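Local coordinates for conserved domain protein (Streptococcus pneumoniae, PDB 4IAJ), which is of unknown function and belongs to the DUF4649 family, folding as a four-stranded antiparallel sheet with helices, at residues E8-D13 against E18-F23; L56-T61 against F66-K71. All coordinates share one frame; numbering follows the deposited sequence. Where two conformers were deposited one is given.

The two contacts lie on opposite sides of the chain's centre. Interaction 1 pairs an outermost strand of the antiparallel sheet, 18-23, with strand 7-12. Interaction 2 packs the loop that leaves the other outermost strand, 54-56, against helix 65-71. Their centres are 14 Å apart and their nearest atoms about 7 Å. Strand 46-51 joins them: Ile9 and Tyr58 both rest on its Val46 and Leu49. Between subunits the tie is direct: Arg19 NH2 of interaction 1 bonds His59 O, in segment 56-61 of another subunit. A magnesium ion lies about 13 Å from the side chain of Ile9 and about 12 Å from that of Tyr58. Neither contact is at this ion.

Interaction 1 (E8-D13 against E18-F23); sequences EITYID and ERTVTF
Strands 7-12 and 18-23 form a beta hairpin, with Ile9 and Val21 in one hydrogen-bonded pair and Tyr11 and Arg19 in the next. Ile9 N donates to Val21 O at 2.8 Å, and Val21 N returns a bond to Ile9 O. The second pair repeats this, with Arg19 N to Tyr11 O at 2.8 Å. Thr10 faces Thr20 in the non-hydrogen-bonded pair between them. Their hydroxyls bond on that face: Thr10 OG1 and Thr20 OG1 lie 2.7 Å apart, and either may donate.

Ile9, Tyr11, Arg19 and Val21 point to the other face. Arg19 CB sits over one face of the Tyr11 ring, offset toward the rim and 3.8 Å from its centroid, in a CH-pi contact. Val21 CG2 comes to the ring edge. Arg19 then bends at chi2 (-50°), and its NE forms a salt bridge with Asp13 OD2 at 3.0 Å. The N-H...O angle is 142°. NE comes from above the carboxylate plane, and the two flat groups stand 70° apart. A water also links Asp13 OD2 to Arg19 NH2. That NH2 has a further partner, His59 O of the second subunit, so this arginine joins the hairpin to that subunit, where it also packs on Gly60. Asp13 OD1 is bonded to Ser15 OG and Asn17 N in the connecting loop.

Alternating hydrogen-bonded and non-hydrogen-bonded pairs are those of an antiparallel beta hairpin. Here strand 18-23 is outermost within the chain, and the Asp13-Arg19 salt bridge is an addition beside the loop.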
# COMPACT_ATOMS: atom_id res chain seq x y z
N GLU B 8 -22.54 13.82 5.77
CA GLU B 8 -21.43 14.63 6.25
C GLU B 8 -20.67 13.82 7.27
O GLU B 8 -21.28 13.18 8.12
CB GLU B 8 -21.91 15.93 6.87
CG GLU B 8 -22.64 16.82 5.88
CD GLU B 8 -22.64 18.30 6.25
OE1 GLU B 8 -22.00 18.69 7.26
OE2 GLU B 8 -23.29 19.09 5.52
N ILE B 9 -19.35 13.79 7.15
CA ILE B 9 -18.53 13.00 8.05
C ILE B 9 -17.41 13.88 8.59
O ILE B 9 -16.69 14.52 7.83
CB ILE B 9 -17.89 11.79 7.35
CG1 ILE B 9 -18.96 10.91 6.67
CG2 ILE B 9 -17.08 10.98 8.34
CD1 ILE B 9 -18.37 9.88 5.72
N THR B 10 -17.27 13.92 9.91
CA THR B 10 -16.18 14.67 10.51
C THR B 10 -15.29 13.67 11.25
O THR B 10 -15.76 12.82 11.98
CB THR B 10 -16.67 15.78 11.44
OG1 THR B 10 -17.42 16.75 10.70
CG2 THR B 10 -15.50 16.48 12.08
N TYR B 11 -13.99 13.77 11.01
CA TYR B 11 -13.03 12.85 11.62
C TYR B 11 -11.82 13.63 12.08
O TYR B 11 -11.65 14.81 11.74
CB TYR B 11 -12.67 11.73 10.65
CG TYR B 11 -12.07 12.20 9.37
CD1 TYR B 11 -10.73 12.52 9.27
CD2 TYR B 11 -12.86 12.31 8.24
CE1 TYR B 11 -10.19 12.96 8.07
CE2 TYR B 11 -12.33 12.74 7.05
CZ TYR B 11 -11.01 13.07 6.96
OH TYR B 11 -10.53 13.50 5.75
N ILE B 12 -11.00 12.97 12.89
CA ILE B 12 -9.80 13.59 13.47
C ILE B 12 -8.61 12.95 12.83
O ILE B 12 -8.46 11.73 12.93
CB ILE B 12 -9.68 13.37 14.99
CG1 ILE B 12 -11.02 13.64 15.69
CG2 ILE B 12 -8.57 14.24 15.57
CD1 ILE B 12 -11.54 15.05 15.55
N ASP B 13 -7.75 13.75 12.21
CA ASP B 13 -6.59 13.20 11.51
C ASP B 13 -5.40 13.10 12.46
O ASP B 13 -5.53 13.39 13.66
CB ASP B 13 -6.28 14.01 10.22
CG ASP B 13 -5.75 15.39 10.49
OD1 ASP B 13 -5.29 15.72 11.61
OD2 ASP B 13 -5.81 16.20 9.53
N GLU B 18 -9.76 18.43 13.14
CA GLU B 18 -11.02 17.96 12.59
C GLU B 18 -11.07 18.24 11.10
O GLU B 18 -10.76 19.34 10.66
CB GLU B 18 -12.22 18.62 13.27
CG GLU B 18 -12.55 18.09 14.65
CD GLU B 18 -13.54 18.97 15.40
OE1 GLU B 18 -14.40 19.60 14.74
OE2 GLU B 18 -13.47 19.03 16.65
N ARG B 19 -11.46 17.24 10.34
CA ARG B 19 -11.71 17.35 8.91
C ARG B 19 -13.13 16.96 8.62
O ARG B 19 -13.61 15.99 9.18
CB ARG B 19 -10.81 16.40 8.14
CG ARG B 19 -9.32 16.66 8.29
CD ARG B 19 -8.99 18.11 8.06
NE ARG B 19 -7.59 18.38 8.36
CZ ARG B 19 -7.08 19.55 8.71
NH1 ARG B 19 -7.86 20.64 8.87
NH2 ARG B 19 -5.77 19.62 8.94
N THR B 20 -13.80 17.70 7.74
CA THR B 20 -15.17 17.37 7.36
C THR B 20 -15.23 17.12 5.86
O THR B 20 -14.72 17.92 5.09
CB THR B 20 -16.14 18.48 7.78
OG1 THR B 20 -16.10 18.63 9.20
CG2 THR B 20 -17.57 18.13 7.37
N VAL B 21 -15.82 15.99 5.46
CA VAL B 21 -16.12 15.71 4.06
C VAL B 21 -17.62 15.53 3.93
O VAL B 21 -18.28 15.12 4.87
CB VAL B 21 -15.38 14.48 3.50
CG1 VAL B 21 -13.89 14.75 3.45
CG2 VAL B 21 -15.66 13.22 4.31
N THR B 22 -18.15 15.87 2.75
CA THR B 22 -19.58 15.80 2.50
C THR B 22 -19.86 15.07 1.19
O THR B 22 -19.04 15.09 0.26
CB THR B 22 -20.24 17.20 2.44
OG1 THR B 22 -19.73 17.93 1.32
CG2 THR B 22 -19.95 18.00 3.69
N PHE B 23 -21.02 14.43 1.14
CA PHE B 23 -21.48 13.78 -0.07
C PHE B 23 -22.90 14.24 -0.31
O PHE B 23 -23.72 14.23 0.61
CB PHE B 23 -21.33 12.25 0.06
CG PHE B 23 -19.91 11.83 0.34
CD1 PHE B 23 -19.02 11.60 -0.71
CD2 PHE B 23 -19.45 11.72 1.64
CE1 PHE B 23 -17.72 11.24 -0.45
CE2 PHE B 23 -18.13 11.37 1.91
CZ PHE B 23 -17.27 11.12 0.86
O HOH W 1 -4.38 17.34 7.54

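Interaction 2 (L56-T61 against F66-K71); sequences LDYHGT and FFYLMK. With EDO (1,2-ethanediol), chain P.
Two tyrosines meet edge to face with no hydrogen bond between them: the edge of the Tyr58 ring is directed at the face of the Tyr68 ring. The centroids are 4.8 Å apart and the planes stand at 63°. Tyr58 CD1 lies over the centre of the Tyr68 ring, 3.6 Å from Tyr68 CG. Tyr58 CE1 reaches back toward Tyr68 CB. The two tyrosines run antiparallel, each reaching past the other. Both have CG anti to the backbone N (chi1 174° in Tyr58 and 172° in Tyr68), which extends each ring toward the other segment.

The hydroxyl of Tyr58 is bonded within its own loop. Tyr58 OH donates to Thr61 O at 2.6 Å, in the carbonyl plane. This bond ties the far end of the ring to the loop's own backbone and so probably limits its movement. Gly60 lies between the two bonded residues, and its backbone bonds to Val46.

Leu56 adds an apolar flank. Its CD1 is 3.7 Å from Leu69 CD2, the one leucine set roughly perpendicular to the other. The same CD1 lies near the plane of the Tyr68 ring, at its edge, 4.3 Å from Tyr68 CE2. Further along the loop, Thr61 OG1 is hydrogen-bonded both to Asp64 N and to a 1,2-ethanediol molecule that is probably from the crystallisation liquor.

Leu56 and Tyr58 also rest on strand 46-51, and Leu69 touches Tyr26 of helix 26-35. The side chains of Leu56 and Tyr58 thus lie between strand 46-51 and helix 65-71.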
# COMPACT_ATOMS: atom_id res chain seq x y z
N LEU B 56 -26.03 10.31 13.40
CA LEU B 56 -26.14 8.91 13.78
C LEU B 56 -25.13 8.69 14.89
O LEU B 56 -24.06 9.30 14.90
CB LEU B 56 -25.88 7.98 12.59
CG LEU B 56 -26.71 8.25 11.33
CD1 LEU B 56 -26.23 7.37 10.19
CD2 LEU B 56 -28.19 8.03 11.61
N ASP B 57 -25.49 7.85 15.84
CA ASP B 57 -24.66 7.61 16.99
C ASP B 57 -23.62 6.55 16.63
O ASP B 57 -23.73 5.40 17.03
CB ASP B 57 -25.55 7.20 18.19
CG ASP B 57 -24.77 7.12 19.50
OD1 ASP B 57 -23.78 7.87 19.64
OD2 ASP B 57 -25.12 6.30 20.37
N TYR B 58 -22.60 6.96 15.88
CA TYR B 58 -21.62 6.04 15.30
C TYR B 58 -20.28 6.11 16.04
O TYR B 58 -19.78 7.18 16.36
CB TYR B 58 -21.43 6.33 13.80
CG TYR B 58 -20.33 5.52 13.16
CD1 TYR B 58 -20.54 4.21 12.79
CD2 TYR B 58 -19.08 6.07 12.92
CE1 TYR B 58 -19.54 3.46 12.21
CE2 TYR B 58 -18.07 5.33 12.34
CZ TYR B 58 -18.30 4.03 11.98
OH TYR B 58 -17.30 3.29 11.40
N HIS B 59 -19.73 4.94 16.32
CA HIS B 59 -18.47 4.84 17.01
C HIS B 59 -17.62 3.89 16.19
O HIS B 59 -17.91 2.68 16.09
CB HIS B 59 -18.67 4.33 18.44
CG HIS B 59 -19.84 4.95 19.15
ND1 HIS B 59 -19.82 6.23 19.65
CD2 HIS B 59 -21.08 4.46 19.40
CE1 HIS B 59 -20.99 6.51 20.20
NE2 HIS B 59 -21.77 5.45 20.07
N GLY B 60 -16.60 4.43 15.55
CA GLY B 60 -15.75 3.63 14.71
C GLY B 60 -14.92 4.50 13.81
O GLY B 60 -14.92 5.74 13.95
N THR B 61 -14.21 3.83 12.91
CA THR B 61 -13.32 4.47 11.96
C THR B 61 -14.08 4.92 10.74
O THR B 61 -15.20 4.45 10.47
CB THR B 61 -12.22 3.52 11.47
OG1 THR B 61 -12.84 2.37 10.87
CG2 THR B 61 -11.34 3.07 12.60
N PHE B 66 -18.93 2.64 5.57
CA PHE B 66 -19.62 2.00 4.45
C PHE B 66 -20.39 0.75 4.88
O PHE B 66 -21.55 0.59 4.54
CB PHE B 66 -18.60 1.66 3.34
CG PHE B 66 -19.21 1.06 2.11
CD1 PHE B 66 -19.75 1.86 1.12
CD2 PHE B 66 -19.23 -0.31 1.92
CE1 PHE B 66 -20.31 1.32 -0.02
CE2 PHE B 66 -19.79 -0.86 0.79
CZ PHE B 66 -20.33 -0.05 -0.19
N PHE B 67 -19.75 -0.12 5.65
CA PHE B 67 -20.41 -1.35 6.08
C PHE B 67 -21.48 -1.10 7.13
O PHE B 67 -22.55 -1.69 7.07
CB PHE B 67 -19.35 -2.33 6.59
CG PHE B 67 -18.37 -2.72 5.52
CD1 PHE B 67 -18.72 -3.63 4.55
CD2 PHE B 67 -17.13 -2.09 5.43
CE1 PHE B 67 -17.84 -3.98 3.54
CE2 PHE B 67 -16.24 -2.42 4.42
CZ PHE B 67 -16.60 -3.36 3.47
N TYR B 68 -21.19 -0.22 8.09
CA TYR B 68 -22.18 0.21 9.08
C TYR B 68 -23.48 0.66 8.44
O TYR B 68 -24.55 0.18 8.79
CB TYR B 68 -21.61 1.32 9.96
CG TYR B 68 -22.60 1.99 10.91
CD1 TYR B 68 -22.92 1.43 12.15
CD2 TYR B 68 -23.18 3.21 10.57
CE1 TYR B 68 -23.80 2.07 13.02
CE2 TYR B 68 -24.06 3.85 11.42
CZ TYR B 68 -24.37 3.29 12.64
OH TYR B 68 -25.25 3.96 13.44
N LEU B 69 -23.39 1.60 7.50
CA LEU B 69 -24.58 2.17 6.86
C LEU B 69 -25.37 1.11 6.11
O LEU B 69 -26.59 1.12 6.13
CB LEU B 69 -24.20 3.31 5.91
CG LEU B 69 -23.78 4.62 6.57
CD1 LEU B 69 -23.45 5.68 5.53
CD2 LEU B 69 -24.86 5.13 7.52
N MSE B 70 -24.66 0.19 5.47
CA MSE B 70 -25.29 -0.85 4.66
C MSE B 70 -26.13 -1.78 5.48
O MSE B 70 -27.06 -2.38 4.97
CB MSE B 70 -24.24 -1.73 4.00
CG MSE B 70 -24.24 -1.54 2.50
SE MSE B 70 -22.86 -2.73 1.77
CE MSE B 70 -22.38 -3.97 3.21
N LYS B 71 -25.79 -1.93 6.76
CA LYS B 71 -26.48 -2.86 7.67
C LYS B 71 -27.59 -2.17 8.46
O LYS B 71 -28.46 -2.83 9.01
CB LYS B 71 -25.48 -3.48 8.64
CG LYS B 71 -24.46 -4.41 8.01
CD LYS B 71 -23.73 -5.21 9.07
CE LYS B 71 -22.37 -5.67 8.59
NZ LYS B 71 -21.95 -6.90 9.32
C1 EDO P . -9.87 0.73 8.75
O1 EDO P . -11.17 0.81 9.34
C2 EDO P . -9.89 0.25 7.30
O2 EDO P . -11.21 0.26 6.72